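Local coordinates for protein 1,4-dihydroxy-6-naphtoate synthase (Archaeoglobus fulgidus, PDB 1ZBM) that probably converts cyclic dehypoxanthine futalosine into 1,4-dihydroxy-6-naphthoate, releasing dihydroxyacetone, as a step in menaquinone biosynthesis, at residues Asp73-Leu79 and Leu185-Arg190; Lys11-His16 and Glu58-Ala63; Val93-Ser97 and Val140-Glu144. All coordinates share one frame; numbering follows the deposited sequence.

Interaction 1 (Asp73-Leu79 and Leu185-Arg190)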
loop_
_atom_site.group_PDB
_atom_site.type_symbol
_atom_site.label_atom_id
_atom_site.label_comp_id
_atom_site.label_asym_id
_atom_site.label_seq_id
_atom_site.Cartn_x
_atom_site.Cartn_y
_atom_site.Cartn_z
ATOM N N ASP A 73 15.293 -6.257 -1.621
ATOM C CA ASP A 73 16.036 -5.304 -0.814
ATOM C C ASP A 73 17.517 -5.287 -1.218
ATOM O O ASP A 73 18.338 -4.604 -0.598
ATOM C CB ASP A 73 15.888 -5.660 0.669
ATOM C CG ASP A 73 16.477 -7.023 1.008
ATOM O OD1 ASP A 73 16.223 -7.990 0.261
ATOM O OD2 ASP A 73 17.188 -7.127 2.028
ATOM N N ASP A 74 17.846 -6.046 -2.263
ATOM C CA ASP A 74 19.208 -6.107 -2.786
ATOM C C ASP A 74 19.445 -4.982 -3.796
ATOM O O ASP A 74 20.535 -4.406 -3.877
ATOM C CB ASP A 74 19.479 -7.468 -3.451
ATOM C CG ASP A 74 18.464 -7.821 -4.534
ATOM O OD1 ASP A 74 17.240 -7.774 -4.256
ATOM O OD2 ASP A 74 18.882 -8.168 -5.673
ATOM N N LYS A 75 18.408 -4.669 -4.560
ATOM C CA LYS A 75 18.494 -3.622 -5.567
ATOM C C LYS A 75 17.769 -2.340 -5.145
ATOM O O LYS A 75 18.008 -1.267 -5.703
ATOM C CB LYS A 75 17.910 -4.130 -6.887
ATOM C CG LYS A 75 18.774 -5.162 -7.609
ATOM C CD LYS A 75 20.165 -4.609 -7.902
ATOM C CE LYS A 75 20.834 -5.366 -9.032
ATOM N NZ LYS A 75 20.650 -6.831 -8.893
ATOM N N TYR A 76 16.902 -2.455 -4.147
ATOM C CA TYR A 76 16.123 -1.321 -3.668
ATOM C C TYR A 76 16.273 -1.089 -2.173
ATOM O O TYR A 76 16.558 -2.021 -1.426
ATOM C CB TYR A 76 14.640 -1.564 -3.966
ATOM C CG TYR A 76 14.217 -1.335 -5.405
ATOM C CD1 TYR A 76 14.013 -0.043 -5.894
ATOM C CD2 TYR A 76 14.017 -2.408 -6.274
ATOM C CE1 TYR A 76 13.621 0.179 -7.210
ATOM C CE2 TYR A 76 13.626 -2.200 -7.593
ATOM C CZ TYR A 76 13.432 -0.902 -8.056
ATOM O OH TYR A 76 13.080 -0.688 -9.360
ATOM N N ARG A 77 16.093 0.152 -1.733
ATOM C CA ARG A 77 16.130 0.443 -0.303
ATOM C C ARG A 77 14.873 1.242 0.011
ATOM O O ARG A 77 14.302 1.886 -0.872
ATOM C CB ARG A 77 17.371 1.235 0.096
ATOM C CG ARG A 77 17.318 2.711 -0.176
ATOM C CD ARG A 77 18.519 3.382 0.461
ATOM N NE ARG A 77 18.650 4.772 0.046
ATOM C CZ ARG A 77 17.851 5.754 0.447
ATOM N NH1 ARG A 77 16.848 5.502 1.285
ATOM N NH2 ARG A 77 18.065 6.991 0.015
ATOM N N ILE A 78 14.435 1.193 1.263
ATOM C CA ILE A 78 13.229 1.896 1.662
ATOM C C ILE A 78 13.444 3.391 1.786
ATOM O O ILE A 78 14.382 3.842 2.442
ATOM C CB ILE A 78 12.693 1.376 2.998
ATOM C CG1 ILE A 78 12.539 -0.148 2.935
ATOM C CG2 ILE A 78 11.338 2.015 3.283
ATOM C CD1 ILE A 78 12.416 -0.807 4.299
ATOM N N LEU A 79 12.580 4.167 1.139
ATOM C CA LEU A 79 12.686 5.626 1.210
ATOM C C LEU A 79 11.986 6.092 2.491
ATOM O O LEU A 79 10.919 5.596 2.835
ATOM C CB LEU A 79 12.034 6.243 -0.022
ATOM C CG LEU A 79 12.389 7.693 -0.287
ATOM C CD1 LEU A 79 13.853 7.823 -0.732
ATOM C CD2 LEU A 79 11.452 8.211 -1.388
ATOM N N LEU A 185 5.179 0.698 0.778
ATOM C CA LEU A 185 6.406 1.459 0.992
ATOM C C LEU A 185 6.877 2.174 -0.269
ATOM O O LEU A 185 6.534 1.795 -1.389
ATOM C CB LEU A 185 7.521 0.519 1.450
ATOM C CG LEU A 185 7.324 -0.391 2.662
ATOM C CD1 LEU A 185 8.445 -1.420 2.682
ATOM C CD2 LEU A 185 7.310 0.419 3.948
ATOM N N ASN A 186 7.672 3.214 -0.085
ATOM C CA ASN A 186 8.222 3.884 -1.239
ATOM C C ASN A 186 9.646 3.350 -1.322
ATOM O O ASN A 186 10.391 3.412 -0.351
ATOM C CB ASN A 186 8.221 5.402 -1.076
ATOM C CG ASN A 186 7.534 6.096 -2.231
ATOM O OD1 ASN A 186 7.774 7.275 -2.506
ATOM N ND2 ASN A 186 6.666 5.364 -2.917
ATOM N N ALA A 187 10.003 2.812 -2.484
ATOM C CA ALA A 187 11.310 2.218 -2.694
ATOM C C ALA A 187 12.137 2.938 -3.764
ATOM O O ALA A 187 11.629 3.269 -4.841
ATOM C CB ALA A 187 11.135 0.753 -3.071
ATOM N N ILE A 188 13.416 3.167 -3.465
ATOM C CA ILE A 188 14.314 3.833 -4.405
ATOM C C ILE A 188 15.514 2.938 -4.740
ATOM O O ILE A 188 16.186 2.430 -3.847
ATOM C CB ILE A 188 14.789 5.225 -3.853
ATOM C CG1 ILE A 188 15.705 5.923 -4.865
ATOM C CG2 ILE A 188 15.497 5.062 -2.537
ATOM C CD1 ILE A 188 15.969 7.371 -4.521
ATOM N N ARG A 189 15.758 2.754 -6.040
ATOM C CA ARG A 189 16.837 1.905 -6.534
ATOM C C ARG A 189 18.152 2.301 -5.862
ATOM O O ARG A 189 18.399 3.480 -5.623
ATOM C CB ARG A 189 16.921 2.013 -8.072
ATOM C CG ARG A 189 17.333 0.712 -8.795
ATOM C CD ARG A 189 16.956 0.694 -10.293
ATOM N NE ARG A 189 17.662 1.713 -11.068
ATOM C CZ ARG A 189 17.290 2.142 -12.275
ATOM N NH1 ARG A 189 16.207 1.642 -12.866
ATOM N NH2 ARG A 189 17.996 3.091 -12.882
ATOM N N ARG A 190 18.993 1.323 -5.542
ATOM C CA ARG A 190 20.243 1.621 -4.856
ATOM C C ARG A 190 21.360 2.191 -5.726
ATOM O O ARG A 190 22.348 2.710 -5.201
ATOM C CB ARG A 190 20.744 0.365 -4.135
ATOM C CG ARG A 190 19.851 -0.118 -2.985
ATOM C CD ARG A 190 20.331 -1.472 -2.465
ATOM N NE ARG A 190 19.486 -2.025 -1.410
ATOM C CZ ARG A 190 19.478 -1.598 -0.152
ATOM N NH1 ARG A 190 20.270 -0.604 0.224
ATOM N NH2 ARG A 190 18.680 -2.180 0.732
HETATM O O HOH W 1 19.610 4.416 -2.866
HETATM O O HOH W 2 8.523 4.433 2.185
#
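Arg77 and Ile188 form the antiparallel hydrogen-bonded pair that joins residues 76-78 to 185-189. Arg77 N gives to Ile188 O at 3.1 Å, and Ile188 N returns a bond to Arg77 O at 3.0 Å. Leu79 N extends the pairing to Asn186 O, and Arg190 N bonds Lys75 O at the other end. A water also bridges Leu79 O and Asn186 N.

The extended side chain of Arg190 carries its guanidinium back to the loop, where NE and NH2 grip the single atom Asp73 O side-on. Arg190 NH2 lies 2.8 Å from Asp73 O, and the bond is bent to 135°. Arg77 CB lies over one face of this guanidinium.

The guanidinium of Arg77 instead lies with one face centred on Ile188 CG2. Its NH2 is bonded to Gln197. With an alanine here, Ile188 CG2 would probably lose the guanidinium lying over it, and Gln197 OE1 would lose this donor.

Apolar contacts complete the join. Leu79 CD1 packs on Ile188 CG2 at 3.7 Å. Tyr76 CG stands anti to the carbonyl carbon (chi1 -77°), and this brings the CD1 edge of the ring back to the backbone of Ile188 and Arg189. Arg189 CG covers one ring face, and Tyr76 CD1 comes within 4.1 Å of Ala187 CB. The hydroxyl of Tyr76 bonds Tyr59 O.

Strand 76-86 is an outermost strand of its five-stranded mixed sheet. Strand 181-189 separates it from strand 61-65. Helix 66-69 touches Ile78 and Leu185, while helix 194-213 packs against Leu79, Asn186 and Ile188.

Interaction 2 (Lys11-His16 and Glu58-Ala63); sequences KIRVAH and EYEVTA
Ile12 touches Glu60 with its CG2 branch, which lies 3.7 Å from Glu60 CG. The methyl thus packs on the aliphatic part of an acidic side chain. Ile12 CD1 reaches further, to Val61.

Arg13 buries the largest area of any residue in this contact. Its backbone N bonds Glu60 OE1 at 2.8 Å, meeting the oxygen from above the carboxylate plane. The bend of Glu60 at chi2 (84°) turns the carboxylate back to this N-H. Arg13 O accepts from Val61 N at 3.2 Å. The guanidinium stands steeply to the Tyr59 ring, with the planes 71° apart. Tyr59 CD1 sits over the centre of one guanidinium face, so the ring presents its edge. Arg13 NH1 makes a weak bond to Glu58 O and a long salt bridge to Glu58 OE2, 3.8 Å away. A water also links NH1, weakly, to that carboxylate.

Val14 pairs with Val61 across the parallel strands, and the two side chains share a sheet face. Val14 CG2 lies 4.2 Å from Val61 CB. Phe200 of helix 194-213 covers both valines.

Ala15 gives its N-H to Val61 O at 2.9 Å and accepts from Ala63 N. Ala15 CB lies over the face of the Tyr59 ring, 3.9 Å from its centroid, in a CH-pi contact. The Tyr59 hydroxyl is bonded to Glu45 and Lys53. Leu50 of helix 47-53 also packs on Ala15 and Tyr59.

At His16 the contact thins to the methyl of Ala63. The His16 ring is held by Asp22.

Parallel neighbours 11-16 and 61-65, with helices on both sheet faces, are consistent with the periplasmic-binding-protein-like fold to which the MqnD family belongs.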
loop_
_atom_site.group_PDB
_atom_site.type_symbol
_atom_site.label_atom_id
_atom_site.label_comp_id
_atom_site.label_asym_id
_atom_site.label_seq_id
_atom_site.Cartn_x
_atom_site.Cartn_y
_atom_site.Cartn_z
ATOM N N LYS A 11 16.979 12.716 -14.808
ATOM C CA LYS A 11 15.770 12.244 -15.473
ATOM C C LYS A 11 15.455 10.850 -14.911
ATOM O O LYS A 11 16.225 9.898 -15.107
ATOM C CB LYS A 11 16.021 12.192 -16.988
ATOM C CG LYS A 11 14.798 11.943 -17.871
ATOM C CD LYS A 11 14.274 10.515 -17.716
ATOM C CE LYS A 11 13.203 10.181 -18.753
ATOM N NZ LYS A 11 13.729 10.336 -20.153
ATOM N N ILE A 12 14.324 10.743 -14.210
ATOM C CA ILE A 12 13.915 9.479 -13.589
ATOM C C ILE A 12 12.443 9.122 -13.715
ATOM O O ILE A 12 11.599 9.972 -14.016
ATOM C CB ILE A 12 14.248 9.456 -12.079
ATOM C CG1 ILE A 12 13.429 10.520 -11.347
ATOM C CG2 ILE A 12 15.732 9.691 -11.871
ATOM C CD1 ILE A 12 13.600 10.505 -9.831
ATOM N N ARG A 13 12.139 7.846 -13.481
ATOM C CA ARG A 13 10.757 7.371 -13.539
ATOM C C ARG A 13 10.260 7.076 -12.134
ATOM O O ARG A 13 10.915 6.381 -11.360
ATOM C CB ARG A 13 10.645 6.124 -14.432
ATOM C CG ARG A 13 10.908 6.422 -15.905
ATOM C CD ARG A 13 10.543 5.248 -16.800
ATOM N NE ARG A 13 11.395 4.084 -16.591
ATOM C CZ ARG A 13 11.231 2.924 -17.219
ATOM N NH1 ARG A 13 12.049 1.904 -16.976
ATOM N NH2 ARG A 13 10.241 2.783 -18.090
ATOM N N VAL A 14 9.106 7.643 -11.807
ATOM C CA VAL A 14 8.495 7.471 -10.497
ATOM C C VAL A 14 7.148 6.799 -10.698
ATOM O O VAL A 14 6.228 7.370 -11.292
ATOM C CB VAL A 14 8.325 8.843 -9.786
ATOM C CG1 VAL A 14 7.726 8.659 -8.394
ATOM C CG2 VAL A 14 9.683 9.527 -9.686
ATOM N N ALA A 15 7.056 5.567 -10.216
ATOM C CA ALA A 15 5.852 4.779 -10.354
ATOM C C ALA A 15 5.080 4.649 -9.060
ATOM O O ALA A 15 5.642 4.411 -7.987
ATOM C CB ALA A 15 6.201 3.384 -10.883
ATOM N N HIS A 16 3.775 4.819 -9.187
ATOM C CA HIS A 16 2.879 4.692 -8.069
ATOM C C HIS A 16 1.535 4.160 -8.558
ATOM O O HIS A 16 1.389 3.819 -9.740
ATOM C CB HIS A 16 2.744 6.011 -7.290
ATOM C CG HIS A 16 2.725 7.241 -8.140
ATOM N ND1 HIS A 16 1.609 8.046 -8.251
ATOM C CD2 HIS A 16 3.701 7.849 -8.849
ATOM C CE1 HIS A 16 1.907 9.097 -8.992
ATOM N NE2 HIS A 16 3.168 9.004 -9.368
ATOM N N GLU A 58 12.963 -2.043 -12.674
ATOM C CA GLU A 58 12.465 -1.247 -13.783
ATOM C C GLU A 58 12.518 0.258 -13.565
ATOM O O GLU A 58 13.038 0.992 -14.400
ATOM C CB GLU A 58 11.028 -1.658 -14.092
ATOM C CG GLU A 58 10.474 -1.038 -15.363
ATOM C CD GLU A 58 10.541 -1.981 -16.549
ATOM O OE1 GLU A 58 9.636 -2.844 -16.674
ATOM O OE2 GLU A 58 11.505 -1.876 -17.350
ATOM N N TYR A 59 11.972 0.729 -12.451
ATOM C CA TYR A 59 11.954 2.165 -12.198
ATOM C C TYR A 59 12.962 2.620 -11.148
ATOM O O TYR A 59 13.433 1.827 -10.330
ATOM C CB TYR A 59 10.546 2.594 -11.780
ATOM C CG TYR A 59 9.460 2.042 -12.670
ATOM C CD1 TYR A 59 9.353 2.429 -14.006
ATOM C CD2 TYR A 59 8.541 1.120 -12.180
ATOM C CE1 TYR A 59 8.353 1.906 -14.828
ATOM C CE2 TYR A 59 7.545 0.596 -12.988
ATOM C CZ TYR A 59 7.451 0.985 -14.305
ATOM O OH TYR A 59 6.456 0.451 -15.097
ATOM N N GLU A 60 13.300 3.905 -11.192
ATOM C CA GLU A 60 14.224 4.480 -10.226
ATOM C C GLU A 60 13.544 4.544 -8.867
ATOM O O GLU A 60 14.163 4.267 -7.846
ATOM C CB GLU A 60 14.634 5.895 -10.637
ATOM C CG GLU A 60 15.720 5.966 -11.683
ATOM C CD GLU A 60 15.212 5.828 -13.105
ATOM O OE1 GLU A 60 13.976 5.801 -13.320
ATOM O OE2 GLU A 60 16.067 5.761 -14.013
ATOM N N VAL A 61 12.271 4.927 -8.862
ATOM C CA VAL A 61 11.494 5.025 -7.624
ATOM C C VAL A 61 10.119 4.397 -7.854
ATOM O O VAL A 61 9.400 4.786 -8.773
ATOM C CB VAL A 61 11.267 6.498 -7.195
ATOM C CG1 VAL A 61 10.467 6.534 -5.896
ATOM C CG2 VAL A 61 12.597 7.220 -7.013
ATOM N N THR A 62 9.747 3.437 -7.021
ATOM C CA THR A 62 8.453 2.793 -7.180
ATOM C C THR A 62 7.775 2.459 -5.863
ATOM O O THR A 62 8.446 2.122 -4.891
ATOM C CB THR A 62 8.579 1.477 -7.988
ATOM O OG1 THR A 62 7.301 0.829 -8.054
ATOM C CG2 THR A 62 9.563 0.535 -7.323
ATOM N N ALA A 63 6.449 2.568 -5.816
ATOM C CA ALA A 63 5.730 2.199 -4.600
ATOM C C ALA A 63 5.865 0.681 -4.596
ATOM O O ALA A 63 6.147 0.084 -5.636
ATOM C CB ALA A 63 4.258 2.597 -4.698
HETATM O O HOH W 3 12.732 0.040 -19.705
#

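Interaction 3 (Val93-Ser97 and Val140-Glu144); sequences VVAKS and VLDEE
Lys96 lays its side chain along the C-terminal end of helix 136-141 and reaches both a carbonyl and a carboxylate. The first torsion places CG anti to the carbonyl carbon (chi1 -55°). The chain then runs straight through chi2 and bends at chi3 (68°). This bend brings NZ to the helix end. On the way, Lys96 CD passes 3.3 Å from Val140 O, and Lys96 CG lies 4.2 Å from Val140 CG1. The two side chains run antiparallel alongside each other.

The ammonium makes two bonds. One joins Lys96 NZ to Leu141 O at 3.0 Å, with the donor tilted from the carbonyl plane. The other is a salt bridge from Lys96 NZ to Glu143 OE1 at 2.9 Å, made on the anti lone pair of that oxygen. Glu143 is extended beyond CG, and its side chain crosses Lys96 at about a right angle. Glu143 CG also rests 3.5 Å from Lys96 CD.

Val140 CG1 touches Ala95 CA at 4.1 Å, where strand 92-95 ends. Leu163 lies against Val140 and Val94 from a nearby loop.

Glu143 has positive phi (52°) and is the C-prime residue of a Schellman motif. Its N bonds Val140 O, and Glu144 N bonds Ala139 O. The backbone turn thus carries the carboxylate to the lysine.

The ammonium lies by the C-terminal end of the short helix, where the carbonyls of the last turn and any helix dipole would probably favour a positive charge. The salt bridge lies between two exposed residues, so solvent is likely to weaken it, while Val140, Val94 and Ala95 form the buried part of the contact.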
loop_
_atom_site.group_PDB
_atom_site.type_symbol
_atom_site.label_atom_id
_atom_site.label_comp_id
_atom_site.label_asym_id
_atom_site.label_seq_id
_atom_site.Cartn_x
_atom_site.Cartn_y
_atom_site.Cartn_z
ATOM N N VAL A 93 -10.566 -9.306 5.623
ATOM C CA VAL A 93 -11.138 -10.339 4.789
ATOM C C VAL A 93 -12.633 -10.225 5.090
ATOM O O VAL A 93 -13.037 -10.163 6.251
ATOM C CB VAL A 93 -10.583 -11.724 5.166
ATOM C CG1 VAL A 93 -11.324 -12.814 4.410
ATOM C CG2 VAL A 93 -9.094 -11.779 4.834
ATOM N N VAL A 94 -13.445 -10.147 4.044
ATOM C CA VAL A 94 -14.881 -10.004 4.208
ATOM C C VAL A 94 -15.639 -11.173 3.591
ATOM O O VAL A 94 -15.125 -11.846 2.691
ATOM C CB VAL A 94 -15.383 -8.712 3.538
ATOM C CG1 VAL A 94 -15.277 -8.844 2.017
ATOM C CG2 VAL A 94 -16.808 -8.446 3.941
ATOM N N ALA A 95 -16.866 -11.396 4.065
ATOM C CA ALA A 95 -17.708 -12.487 3.564
ATOM C C ALA A 95 -19.195 -12.160 3.716
ATOM O O ALA A 95 -19.556 -11.236 4.435
ATOM C CB ALA A 95 -17.379 -13.783 4.301
ATOM N N LYS A 96 -20.059 -12.909 3.035
ATOM C CA LYS A 96 -21.488 -12.635 3.119
ATOM C C LYS A 96 -22.024 -12.905 4.528
ATOM O O LYS A 96 -23.038 -12.335 4.938
ATOM C CB LYS A 96 -22.246 -13.452 2.068
ATOM C CG LYS A 96 -21.718 -13.226 0.651
ATOM C CD LYS A 96 -22.532 -13.962 -0.415
ATOM C CE LYS A 96 -23.926 -13.363 -0.552
ATOM N NZ LYS A 96 -24.667 -13.904 -1.717
ATOM N N SER A 97 -21.329 -13.760 5.273
ATOM C CA SER A 97 -21.711 -14.080 6.649
ATOM C C SER A 97 -20.465 -14.517 7.422
ATOM O O SER A 97 -19.383 -14.633 6.850
ATOM C CB SER A 97 -22.752 -15.202 6.675
ATOM O OG SER A 97 -22.177 -16.450 6.329
ATOM N N VAL A 140 -17.332 -12.117 -4.229
ATOM C CA VAL A 140 -17.858 -12.509 -2.937
ATOM C C VAL A 140 -19.379 -12.480 -2.907
ATOM O O VAL A 140 -20.031 -13.454 -2.493
ATOM C CB VAL A 140 -17.308 -11.610 -1.841
ATOM C CG1 VAL A 140 -17.895 -12.007 -0.499
ATOM C CG2 VAL A 140 -15.794 -11.728 -1.823
ATOM N N LEU A 141 -19.939 -11.365 -3.361
ATOM C CA LEU A 141 -21.386 -11.187 -3.411
ATOM C C LEU A 141 -22.036 -12.254 -4.281
ATOM O O LEU A 141 -23.118 -12.737 -3.965
ATOM C CB LEU A 141 -21.729 -9.795 -3.964
ATOM C CG LEU A 141 -21.465 -8.556 -3.080
ATOM C CD1 LEU A 141 -21.750 -7.269 -3.869
ATOM C CD2 LEU A 141 -22.355 -8.622 -1.855
ATOM N N ASP A 142 -21.381 -12.623 -5.376
ATOM C CA ASP A 142 -21.942 -13.637 -6.262
ATOM C C ASP A 142 -21.482 -15.053 -5.888
ATOM O O ASP A 142 -21.641 -15.991 -6.667
ATOM C CB ASP A 142 -21.593 -13.327 -7.728
ATOM C CG ASP A 142 -22.401 -12.161 -8.298
ATOM O OD1 ASP A 142 -23.249 -11.595 -7.572
ATOM O OD2 ASP A 142 -22.193 -11.814 -9.486
ATOM N N GLU A 143 -20.910 -15.195 -4.694
ATOM C CA GLU A 143 -20.455 -16.487 -4.171
ATOM C C GLU A 143 -19.531 -17.277 -5.095
ATOM O O GLU A 143 -19.602 -18.505 -5.188
ATOM C CB GLU A 143 -21.675 -17.325 -3.766
ATOM C CG GLU A 143 -22.609 -16.560 -2.822
ATOM C CD GLU A 143 -23.742 -17.407 -2.221
ATOM O OE1 GLU A 143 -24.632 -16.816 -1.581
ATOM O OE2 GLU A 143 -23.728 -18.641 -2.379
ATOM N N GLU A 144 -18.656 -16.550 -5.775
ATOM C CA GLU A 144 -17.681 -17.140 -6.676
ATOM C C GLU A 144 -16.570 -17.697 -5.779
ATOM O O GLU A 144 -15.855 -18.633 -6.142
ATOM C CB GLU A 144 -17.148 -16.041 -7.575
ATOM C CG GLU A 144 -16.246 -16.467 -8.700
ATOM C CD GLU A 144 -15.865 -15.275 -9.554
ATOM O OE1 GLU A 144 -16.797 -14.591 -10.045
ATOM O OE2 GLU A 144 -14.647 -15.018 -9.724
#

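Overall arrangement
Interactions 1 and 2 belong to one mixed sheet, and interaction 3 to the other sheet, on the opposite side of the chain's centre. The first two have centres about 11 Å apart and touch directly, since strands 61-65 and 181-189 are neighbours. Ala187 O lies 2.9 Å from Thr62 N there, a probable hydrogen bond. Interaction 3 is about 36 Å from either, centre to centre. Interaction 1 is antiparallel and interaction 2 parallel. Both rest on backbone bonds with buried apolar residues, and carry arginines toward their more exposed ends. Interaction 3 instead joins a strand end to a helix end, chiefly through surface charge, and buries the least area.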